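Local coordinates for alpha-L-arabinofuranosidase B (Aspergillus kawachii, PDB 6SXT), which hydrolyses terminal non-reducing alpha-L-arabinofuranosyl residues from arabinoxylan, arabinan and arabinogalactan, and carries a separate arabinose-binding domain, at residues G31-L36 against Y76-N81; F162-A167 against E180-G185; T345-H350 against Q358-D363. One frame throughout, in Å; residues are numbered along the deposited sequence.

Interaction 1 (G31-L36 against Y76-N81). With EDO (1,2-ethanediol), chain B.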
# COMPACT_ATOMS: atom_id res chain seq x y z
N GLY A 31 20.87 0.10 -11.46
CA GLY A 31 20.75 -1.19 -10.81
C GLY A 31 19.31 -1.55 -10.48
O GLY A 31 18.40 -0.87 -10.90
N ALA A 32 19.15 -2.63 -9.73
CA ALA A 32 17.82 -3.13 -9.38
C ALA A 32 17.14 -2.15 -8.42
O ALA A 32 17.71 -1.72 -7.42
CB ALA A 32 17.89 -4.47 -8.75
N LEU A 33 15.89 -1.88 -8.72
CA LEU A 33 15.02 -1.05 -7.87
C LEU A 33 14.31 -1.91 -6.83
O LEU A 33 14.18 -1.48 -5.66
CB LEU A 33 13.97 -0.37 -8.73
CG LEU A 33 14.47 0.65 -9.74
CD1 LEU A 33 13.37 1.03 -10.72
CD2 LEU A 33 15.01 1.85 -9.05
N TYR A 34 13.86 -3.10 -7.24
CA TYR A 34 13.11 -4.00 -6.35
C TYR A 34 13.17 -5.43 -6.87
O TYR A 34 13.54 -5.65 -8.03
CB TYR A 34 11.66 -3.51 -6.14
CG TYR A 34 10.78 -3.47 -7.34
CD1 TYR A 34 10.81 -2.41 -8.22
CD2 TYR A 34 9.84 -4.48 -7.59
CE1 TYR A 34 9.93 -2.32 -9.28
CE2 TYR A 34 8.96 -4.43 -8.69
CZ TYR A 34 8.97 -3.30 -9.50
OH TYR A 34 8.15 -3.21 -10.59
N GLN A 35 12.82 -6.34 -5.97
CA GLN A 35 12.69 -7.77 -6.28
C GLN A 35 11.22 -8.20 -6.20
O GLN A 35 10.51 -7.75 -5.30
CB GLN A 35 13.59 -8.54 -5.34
CG GLN A 35 13.64 -10.03 -5.70
CD GLN A 35 14.34 -10.84 -4.65
OE1 GLN A 35 13.82 -11.06 -3.58
NE2 GLN A 35 15.55 -11.30 -4.97
N LEU A 36 10.87 -9.05 -7.14
CA LEU A 36 9.56 -9.71 -7.21
C LEU A 36 9.70 -11.18 -6.85
O LEU A 36 10.73 -11.78 -7.23
CB LEU A 36 9.02 -9.64 -8.62
CG LEU A 36 8.63 -8.26 -9.12
CD1 LEU A 36 8.53 -8.27 -10.64
CD2 LEU A 36 7.32 -7.82 -8.48
N TYR A 76 15.16 -2.19 -2.93
CA TYR A 76 16.61 -2.02 -2.77
C TYR A 76 16.97 -0.59 -2.41
O TYR A 76 16.28 0.38 -2.80
CB TYR A 76 17.34 -2.46 -4.05
CG TYR A 76 17.27 -3.94 -4.33
CD1 TYR A 76 17.91 -4.85 -3.50
CD2 TYR A 76 16.53 -4.45 -5.39
CE1 TYR A 76 17.83 -6.21 -3.75
CE2 TYR A 76 16.43 -5.82 -5.63
CZ TYR A 76 17.10 -6.70 -4.81
OH TYR A 76 17.06 -8.06 -5.05
N ASP A 77 18.03 -0.42 -1.63
CA ASP A 77 18.62 0.89 -1.34
C ASP A 77 19.50 1.28 -2.52
O ASP A 77 20.54 0.62 -2.75
CB ASP A 77 19.40 0.77 -0.04
CG ASP A 77 20.26 1.99 0.22
OD1 ASP A 77 19.97 3.07 -0.35
OD2 ASP A 77 21.20 1.83 1.00
N GLN A 78 19.16 2.34 -3.24
CA GLN A 78 19.91 2.79 -4.43
C GLN A 78 21.21 3.50 -4.04
O GLN A 78 22.03 3.77 -4.93
CB GLN A 78 19.05 3.71 -5.30
CG GLN A 78 17.76 3.08 -5.71
CD GLN A 78 16.90 4.03 -6.50
OE1 GLN A 78 17.43 4.98 -7.07
NE2 GLN A 78 15.56 3.80 -6.48
N SER A 79 21.41 3.84 -2.76
CA SER A 79 22.52 4.73 -2.32
C SER A 79 23.83 3.96 -2.25
O SER A 79 24.88 4.64 -2.16
CB SER A 79 22.20 5.36 -0.99
OG SER A 79 22.36 4.43 0.06
N GLY A 80 23.77 2.64 -2.22
CA GLY A 80 25.00 1.85 -2.05
C GLY A 80 25.31 1.55 -0.61
O GLY A 80 26.29 0.85 -0.38
N ASN A 81 24.51 1.99 0.35
CA ASN A 81 24.74 1.69 1.77
C ASN A 81 24.24 0.29 2.16
O ASN A 81 24.45 -0.08 3.30
CB ASN A 81 24.15 2.76 2.68
CG ASN A 81 24.91 4.08 2.64
OD1 ASN A 81 24.48 5.08 2.03
ND2 ASN A 81 26.15 4.02 3.03
C1 EDO B . 13.11 -13.42 -0.42
O1 EDO B . 14.00 -12.47 -1.07
C2 EDO B . 12.89 -14.74 -1.08
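Where strand 34-38 begins, a classic beta bulge puts Leu33 and Tyr34 together opposite Ile47, and Leu33 also meets Tyr76, the first residue after strand 70-75. One backbone bond joins the two segments: Tyr76 N donates to Leu33 O (3.0 Å, 152° at the hydrogen), approaching from above the carbonyl plane. In Tyr76, chi1 (-68°) sets CG anti to the carbonyl carbon, beside the backbone N; the ring beyond it lies against the 32-35 backbone. Tyr76 CD2 touches Ala32 CB at 3.6 Å, CE2 lies 3.5 Å from Tyr34 C, and the hydroxyl ends 3.5 Å from Gln35 CB. A small alanine suits this place, since its methyl fits beside the ring without pushing it off the backbone. The Gln35 amide plane stands 81° from the ring, and its OE1 is engaged by the Thr73 hydroxyl and by an ethanediol hydroxyl (O1 to OE1 2.9 Å). Deeper in, Leu33 CD2 packs at 3.3 Å on Gln78 NE2. The extended glutamine is buried, yet its amide is satisfied at both ends, NE2 giving to Arg23 O and OE1 accepting from Leu25 N. Gln78 itself sits in a type I turn running from Asp77 to Gly80. Asp77 OD1 accepts from Ser79 N at 2.9 Å and from Ser79 OG at 2.8 Å, and glycine suits the last place because its backbone angles would jam a side chain against the preceding carbonyl. A bulge opening one strand and an Asx turn following its neighbour thus flank the pairing of 34-38 with 70-75 in a small antiparallel sheet.

Interaction 2 (F162-A167 against E180-G185)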
# COMPACT_ATOMS: atom_id res chain seq x y z
N PHE A 162 1.26 4.00 9.82
CA PHE A 162 1.83 3.95 8.45
C PHE A 162 3.02 4.89 8.43
O PHE A 162 2.87 6.11 8.19
CB PHE A 162 0.78 4.34 7.39
CG PHE A 162 1.35 4.16 6.01
CD1 PHE A 162 1.54 2.89 5.53
CD2 PHE A 162 1.82 5.24 5.27
CE1 PHE A 162 2.11 2.65 4.30
CE2 PHE A 162 2.42 5.01 4.03
CZ PHE A 162 2.55 3.73 3.56
N ASP A 163 4.19 4.35 8.71
CA ASP A 163 5.43 5.13 8.89
C ASP A 163 6.46 4.85 7.79
O ASP A 163 6.51 3.76 7.23
CB ASP A 163 6.13 4.91 10.22
CG ASP A 163 5.42 5.41 11.45
OD1 ASP A 163 4.33 5.99 11.34
OD2 ASP A 163 6.00 5.15 12.58
N TYR A 164 7.33 5.82 7.57
CA TYR A 164 8.56 5.61 6.80
C TYR A 164 9.64 6.41 7.49
O TYR A 164 9.52 7.65 7.65
CB TYR A 164 8.44 6.07 5.34
CG TYR A 164 9.73 5.98 4.57
CD1 TYR A 164 10.31 4.75 4.32
CD2 TYR A 164 10.42 7.10 4.13
CE1 TYR A 164 11.50 4.63 3.62
CE2 TYR A 164 11.60 7.01 3.40
CZ TYR A 164 12.16 5.77 3.14
OH TYR A 164 13.34 5.71 2.45
N GLY A 165 10.71 5.74 7.93
CA GLY A 165 11.87 6.43 8.49
C GLY A 165 12.58 5.68 9.60
O GLY A 165 12.65 4.46 9.58
N ASN A 166 13.13 6.44 10.54
CA ASN A 166 14.15 5.96 11.50
C ASN A 166 13.45 5.30 12.69
O ASN A 166 12.50 5.90 13.26
CB ASN A 166 14.98 7.16 11.96
CG ASN A 166 16.35 6.82 12.52
OD1 ASN A 166 16.44 5.92 13.37
ND2 ASN A 166 17.39 7.47 12.03
N ALA A 167 13.90 4.10 13.06
CA ALA A 167 13.25 3.35 14.13
C ALA A 167 14.23 2.50 14.93
O ALA A 167 15.42 2.60 14.72
CB ALA A 167 12.11 2.56 13.59
N GLU A 180 12.18 8.48 14.58
CA GLU A 180 11.84 9.72 13.86
C GLU A 180 11.43 9.32 12.44
O GLU A 180 12.34 9.01 11.60
CB GLU A 180 13.04 10.62 13.82
CG GLU A 180 12.75 11.99 13.21
CD GLU A 180 13.92 12.93 13.37
OE1 GLU A 180 14.97 12.72 12.75
OE2 GLU A 180 13.76 13.91 14.17
N ALA A 181 10.14 9.26 12.22
CA ALA A 181 9.60 8.75 10.95
C ALA A 181 8.37 9.56 10.53
O ALA A 181 7.60 10.08 11.34
CB ALA A 181 9.28 7.29 11.11
N ILE A 182 8.23 9.69 9.22
CA ILE A 182 6.98 10.16 8.58
C ILE A 182 5.84 9.25 8.97
O ILE A 182 5.97 8.03 8.82
CB ILE A 182 7.15 10.23 7.06
CG1 ILE A 182 8.23 11.20 6.66
CG2 ILE A 182 5.80 10.54 6.42
CD1 ILE A 182 8.69 11.00 5.21
N TYR A 183 4.72 9.83 9.33
CA TYR A 183 3.45 9.13 9.50
C TYR A 183 2.41 9.78 8.57
O TYR A 183 2.37 11.01 8.46
CB TYR A 183 2.95 9.25 10.95
CG TYR A 183 1.52 8.80 11.11
CD1 TYR A 183 1.21 7.47 11.35
CD2 TYR A 183 0.46 9.68 11.00
CE1 TYR A 183 -0.10 7.03 11.41
CE2 TYR A 183 -0.85 9.25 11.06
CZ TYR A 183 -1.14 7.93 11.28
OH TYR A 183 -2.44 7.47 11.29
N LEU A 184 1.57 8.98 7.95
CA LEU A 184 0.40 9.49 7.20
C LEU A 184 -0.83 8.66 7.55
O LEU A 184 -0.82 7.45 7.34
CB LEU A 184 0.63 9.47 5.68
CG LEU A 184 -0.54 10.00 4.87
CD1 LEU A 184 -0.87 11.45 5.15
CD2 LEU A 184 -0.26 9.81 3.38
N GLY A 185 -1.88 9.33 8.04
CA GLY A 185 -3.12 8.66 8.39
C GLY A 185 -3.98 9.57 9.25
O GLY A 185 -3.64 10.72 9.44
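The ring of Tyr183 receives Asp163 at its edge: Asp163 OD1 lies in the ring plane, 3.5 Å from Tyr183 CD1, with the carboxylate turned 85° to the ring. This buried OD1 has no hydrogen-bonding partner in the model, so the polarised C-H rim of an aromatic suits it as neighbour. The Tyr164 ring is likewise met at an edge, by Ile182 CD1 at 4.4 Å from Tyr164 CD2; it also meets the Phe290 ring at about 50°, while its hydroxyl bonds to His19. Phe162 CB lies 3.5 Å from Leu184 O, and Leu151 touches both Phe162 and Leu184. Antiparallel backbone bonds hold these groups in register, among them Tyr164 N to Ile182 O (2.9 Å). Between Tyr164 and Asn166 the chain turns a corner at Gly165, where a CB would collide with Ala181 CA and the backbone angles themselves require glycine. Past the corner the pairing resumes, Asn166 N donating to Glu180 O (2.9 Å). Asp163 OD2 lies close to OD2 of substrate-binding Asp203, and Asp163 touches the bound inhibitor: a bent strand, bonded on its other side to Ile275 and Gly277, brings Asp163 into the arabinofuranose pocket of the GH54 catalytic domain.

Interaction 3 (T345-H350 against Q358-D363). With SO4 (sulfate ion), chain R.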
# COMPACT_ATOMS: atom_id res chain seq x y z
N THR A 345 -20.20 -26.15 -13.62
CA THR A 345 -21.66 -25.85 -13.70
C THR A 345 -22.06 -25.01 -12.48
O THR A 345 -23.24 -24.67 -12.36
CB THR A 345 -22.52 -27.14 -13.78
OG1 THR A 345 -22.36 -27.85 -12.56
CG2 THR A 345 -22.08 -28.01 -14.93
N ARG A 346 -21.11 -24.60 -11.64
CA ARG A 346 -21.41 -23.80 -10.44
C ARG A 346 -21.21 -22.32 -10.73
O ARG A 346 -20.37 -21.92 -11.58
CB ARG A 346 -20.57 -24.19 -9.22
CG ARG A 346 -20.59 -25.68 -8.93
CD ARG A 346 -19.85 -26.07 -7.70
NE ARG A 346 -20.53 -25.77 -6.46
CZ ARG A 346 -21.36 -26.62 -5.85
NH1 ARG A 346 -21.96 -26.28 -4.73
NH2 ARG A 346 -21.58 -27.81 -6.36
N TYR A 347 -21.95 -21.50 -10.02
CA TYR A 347 -21.97 -20.03 -10.11
C TYR A 347 -21.83 -19.44 -8.71
O TYR A 347 -22.20 -20.07 -7.71
CB TYR A 347 -23.26 -19.51 -10.74
CG TYR A 347 -23.37 -19.80 -12.20
CD1 TYR A 347 -23.76 -21.06 -12.62
CD2 TYR A 347 -23.14 -18.83 -13.16
CE1 TYR A 347 -23.87 -21.38 -13.95
CE2 TYR A 347 -23.24 -19.13 -14.51
CZ TYR A 347 -23.68 -20.40 -14.90
OH TYR A 347 -23.76 -20.70 -16.24
N ILE A 348 -21.28 -18.21 -8.64
CA ILE A 348 -21.20 -17.48 -7.36
C ILE A 348 -22.63 -17.10 -6.97
O ILE A 348 -23.33 -16.38 -7.72
CB ILE A 348 -20.30 -16.22 -7.45
CG1 ILE A 348 -18.90 -16.63 -7.91
CG2 ILE A 348 -20.32 -15.50 -6.12
CD1 ILE A 348 -17.88 -15.50 -7.89
N ALA A 349 -23.00 -17.56 -5.81
CA ALA A 349 -24.35 -17.30 -5.28
C ALA A 349 -24.23 -16.96 -3.81
O ALA A 349 -23.12 -16.67 -3.28
CB ALA A 349 -25.21 -18.53 -5.52
N HIS A 350 -25.34 -16.96 -3.07
CA HIS A 350 -25.23 -16.75 -1.63
C HIS A 350 -26.42 -17.46 -0.97
O HIS A 350 -27.46 -17.63 -1.65
CB HIS A 350 -25.14 -15.27 -1.26
CG HIS A 350 -26.42 -14.54 -1.49
ND1 HIS A 350 -27.30 -14.33 -0.43
CD2 HIS A 350 -26.95 -13.97 -2.59
CE1 HIS A 350 -28.34 -13.66 -0.92
NE2 HIS A 350 -28.17 -13.44 -2.24
N GLN A 358 -22.84 -22.61 -6.20
CA GLN A 358 -23.94 -23.59 -6.37
C GLN A 358 -24.12 -23.84 -7.85
O GLN A 358 -23.97 -22.95 -8.71
CB GLN A 358 -25.19 -23.00 -5.72
CG GLN A 358 -25.06 -22.83 -4.23
CD GLN A 358 -26.36 -22.38 -3.58
OE1 GLN A 358 -27.38 -23.09 -3.67
NE2 GLN A 358 -26.36 -21.24 -2.93
N VAL A 359 -24.58 -25.05 -8.17
CA VAL A 359 -25.07 -25.39 -9.51
C VAL A 359 -26.32 -24.54 -9.73
O VAL A 359 -27.24 -24.56 -8.88
CB VAL A 359 -25.39 -26.90 -9.65
CG1 VAL A 359 -26.00 -27.19 -11.01
CG2 VAL A 359 -24.18 -27.78 -9.37
N VAL A 360 -26.33 -23.82 -10.81
CA VAL A 360 -27.47 -22.99 -11.23
C VAL A 360 -27.71 -23.27 -12.70
O VAL A 360 -26.76 -23.22 -13.51
CB VAL A 360 -27.31 -21.50 -10.93
CG1 VAL A 360 -28.62 -20.77 -11.20
CG2 VAL A 360 -26.84 -21.25 -9.51
N ASP A 361 -28.94 -23.60 -13.06
CA ASP A 361 -29.29 -23.73 -14.48
C ASP A 361 -30.73 -23.26 -14.69
O ASP A 361 -31.34 -22.69 -13.76
CB ASP A 361 -29.05 -25.16 -14.96
CG ASP A 361 -29.85 -26.21 -14.22
OD1 ASP A 361 -30.98 -25.90 -13.77
OD2 ASP A 361 -29.33 -27.30 -14.04
N ASP A 362 -31.22 -23.38 -15.91
CA ASP A 362 -32.56 -22.83 -16.25
C ASP A 362 -33.65 -23.47 -15.36
O ASP A 362 -34.68 -22.82 -15.19
CB ASP A 362 -32.85 -23.01 -17.74
CG ASP A 362 -34.10 -22.26 -18.19
OD1 ASP A 362 -34.14 -21.01 -18.03
OD2 ASP A 362 -35.04 -22.93 -18.67
N ASP A 363 -33.44 -24.67 -14.80
CA ASP A 363 -34.45 -25.35 -13.95
C ASP A 363 -34.33 -24.92 -12.49
O ASP A 363 -35.11 -25.38 -11.65
CB ASP A 363 -34.36 -26.87 -14.04
CG ASP A 363 -34.63 -27.42 -15.44
OD1 ASP A 363 -35.44 -26.82 -16.15
OD2 ASP A 363 -33.95 -28.40 -15.82
S SO4 R . -23.64 -29.45 -3.83
O1 SO4 R . -24.59 -30.35 -3.21
O2 SO4 R . -23.99 -29.29 -5.23
O3 SO4 R . -23.69 -28.16 -3.13
O4 SO4 R . -22.32 -30.02 -3.73
O HOH W 1 -25.07 -24.97 -14.41
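Arg346 lies across the Gln358-Val359 peptide at the open end of a beta hairpin, strands 346-351 and 354-359, in the arabinose-binding beta-trefoil domain. Its chain bends at chi3 (76°), and one guanidinium face covers the neighbouring strand, with Val359 N 4.3 Å above the plane, over its centre. At the guanidinium edge sits a sulfate, probably from the crystallisation liquor: Arg346 NH1 donates to O3 (3.0 Å, 172°) and NH2 to O2 (3.0 Å), a two-pronged grip that a planar cation is well shaped to make. NH1 also donates to Thr357 O. Thr345 and Val359 lie side by side and point the same way, Thr345 OG1 3.7 Å from Val359 CG2, two beta-branched residues on the outer margin. Tyr347 lies on the same face as Gln358 and crosses Val360 at a slant, Tyr347 CD1 4.0 Å from Val360 CB; its hydroxyl reaches Glu478, and Phe481 meets its ring edge-to-face, so an aromatic with a polar tip suits this place. Reciprocal bonds, Tyr347 N to Gln358 O (2.8 Å) and Gln358 N to Tyr347 O (3.0 Å), set this register. Where the strands part, a water in the plane of the Tyr347 ring, at its edge, donates to Val360 O and, at 2.8 Å, to Thr345 O.

How the interactions relate
Interactions 1 and 2 both belong to the catalytic domain, with centres about 20 Å apart and nearest atoms about 8 Å apart, so they do not touch. Interaction 2 borders the active site: the Asp163 side chain is about 4 Å from the bound cyclopentyl inhibitor, in the pocket that also holds the nucleophile Glu205 and the proton donor Asp281. Interaction 1 is remote from the catalytic pocket and from the sugar-binding residues. Interaction 3 sits in the second domain, its centre about 49 Å from that of interaction 1 and 48 Å from that of interaction 2, across the chain's centre. There Arg346 comes within about 7 Å, side chain to side chain, of the arabinose-binding His447.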